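Side-chain contact in uncharacterized protein C4B3.07 (Schizosaccharomyces pombe, PDB 3QTM), which is required for correct translation termination and directly inhibits Ofd1, probably thereby stabilising the Sre1 transcription factor domain that drives hypoxic gene expression: residues S43-F46 with G47-E51. Residues are numbered along the deposited sequence; the frame is centred on the assembly and turned at random.
Sequences SLVF and GTIHE
A chi1 of -52° sets Thr48 OG1 opposite its own carbonyl carbon, turning the hydroxyl back along the helix to donate to Leu44 O, 2.7 Å from OG1. The same oxygen accepts Thr48 N at 2.9 Å, and the two donors approach from opposite faces of the carbonyl plane. Threonine suits this buried place because its hydroxyl is satisfied one turn back while its apolar part can pack against neighbouring helices. Replacing it with alanine removes the hydroxyl and the methyl, which would probably cost Leu44 O one of these two bonds and open a small gap beside Leu25 and Ala76. The N-H bond is a rung of the i to i+4 ladder of helix 38-58, part of the all-helical TPR-like array, and the hydroxyl bond is added to it; Thr48 and Val45 both touch helices 15-34 and 67-82. On another side, Ile49 CD1 lies 4.3 Å from Val45 CG1 and equally far from Phe46 CD1, approaching that ring obliquely; isoleucine suits the place because its longer arm reaches both. His50 N bonds Phe46 O at 3.0 Å, nearly straight at 167°, and Phe46 O sits 3.0 Å above the plane of the exposed His50 ring, offset toward its rim.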
loop_
_atom_site.group_PDB
_atom_site.type_symbol
_atom_site.label_atom_id
_atom_site.label_comp_id
_atom_site.label_asym_id
_atom_site.label_seq_id
_atom_site.Cartn_x
_atom_site.Cartn_y
_atom_site.Cartn_z
ATOM N N SER A 43 -21.175 10.628 4.208
ATOM C CA SER A 43 -22.323 11.068 3.398
ATOM C C SER A 43 -22.098 10.809 1.915
ATOM O O SER A 43 -22.969 10.282 1.224
ATOM C CB SER A 43 -22.597 12.562 3.602
ATOM O OG SER A 43 -22.961 12.837 4.944
ATOM N N LEU A 44 -20.924 11.181 1.419
ATOM C CA LEU A 44 -20.630 10.982 -0.002
ATOM C C LEU A 44 -20.576 9.503 -0.403
ATOM O O LEU A 44 -20.986 9.138 -1.506
ATOM C CB LEU A 44 -19.333 11.694 -0.392
ATOM C CG LEU A 44 -19.442 13.225 -0.285
ATOM C CD1 LEU A 44 -18.087 13.935 -0.356
ATOM C CD2 LEU A 44 -20.370 13.751 -1.362
ATOM N N VAL A 45 -20.061 8.658 0.490
ATOM C CA VAL A 45 -19.947 7.232 0.223
ATOM C C VAL A 45 -21.324 6.583 0.141
ATOM O O VAL A 45 -21.620 5.862 -0.806
ATOM C CB VAL A 45 -19.084 6.535 1.312
ATOM C CG1 VAL A 45 -19.344 5.052 1.334
ATOM C CG2 VAL A 45 -17.622 6.831 1.069
ATOM N N PHE A 46 -22.171 6.845 1.132
ATOM C CA PHE A 46 -23.533 6.337 1.102
ATOM C C PHE A 46 -24.302 6.894 -0.110
ATOM O O PHE A 46 -25.153 6.213 -0.672
ATOM C CB PHE A 46 -24.264 6.698 2.398
ATOM C CG PHE A 46 -24.021 5.730 3.531
ATOM C CD1 PHE A 46 -24.133 4.366 3.327
ATOM C CD2 PHE A 46 -23.720 6.192 4.804
ATOM C CE1 PHE A 46 -23.924 3.463 4.368
ATOM C CE2 PHE A 46 -23.514 5.303 5.862
ATOM C CZ PHE A 46 -23.611 3.936 5.644
ATOM N N GLY A 47 -24.014 8.140 -0.487
ATOM C CA GLY A 47 -24.639 8.763 -1.642
ATOM C C GLY A 47 -24.235 8.010 -2.901
ATOM O O GLY A 47 -25.070 7.744 -3.766
ATOM N N THR A 48 -22.956 7.642 -2.983
ATOM C CA THR A 48 -22.458 6.832 -4.096
ATOM C C THR A 48 -23.225 5.534 -4.227
ATOM O O THR A 48 -23.639 5.132 -5.323
ATOM C CB THR A 48 -20.973 6.501 -3.902
ATOM O OG1 THR A 48 -20.260 7.712 -3.652
ATOM C CG2 THR A 48 -20.388 5.800 -5.150
ATOM N N ILE A 49 -23.422 4.875 -3.095
ATOM C CA ILE A 49 -24.137 3.608 -3.078
ATOM C C ILE A 49 -25.577 3.789 -3.576
ATOM O O ILE A 49 -26.054 3.029 -4.422
ATOM C CB ILE A 49 -24.097 2.973 -1.665
ATOM C CG1 ILE A 49 -22.674 2.473 -1.385
ATOM C CG2 ILE A 49 -25.157 1.856 -1.527
ATOM C CD1 ILE A 49 -22.331 2.252 0.109
ATOM N N HIS A 50 -26.256 4.808 -3.069
ATOM C CA HIS A 50 -27.620 5.109 -3.521
ATOM C C HIS A 50 -27.677 5.401 -5.015
ATOM O O HIS A 50 -28.582 4.939 -5.721
ATOM C CB HIS A 50 -28.206 6.295 -2.752
ATOM C CG HIS A 50 -28.409 6.026 -1.292
ATOM N ND1 HIS A 50 -28.102 6.950 -0.315
ATOM C CD2 HIS A 50 -28.876 4.935 -0.643
ATOM C CE1 HIS A 50 -28.389 6.446 0.871
ATOM N NE2 HIS A 50 -28.854 5.221 0.700
ATOM N N GLU A 51 -26.727 6.188 -5.503
ATOM C CA GLU A 51 -26.744 6.531 -6.916
ATOM C C GLU A 51 -26.511 5.262 -7.744
ATOM O O GLU A 51 -27.133 5.075 -8.780
ATOM C CB GLU A 51 -25.711 7.611 -7.230
ATOM C CG GLU A 51 -25.688 8.036 -8.694
ATOM C CD GLU A 51 -27.053 8.520 -9.211
ATOM O OE1 GLU A 51 -27.869 9.048 -8.414
ATOM O OE2 GLU A 51 -27.296 8.366 -10.429
#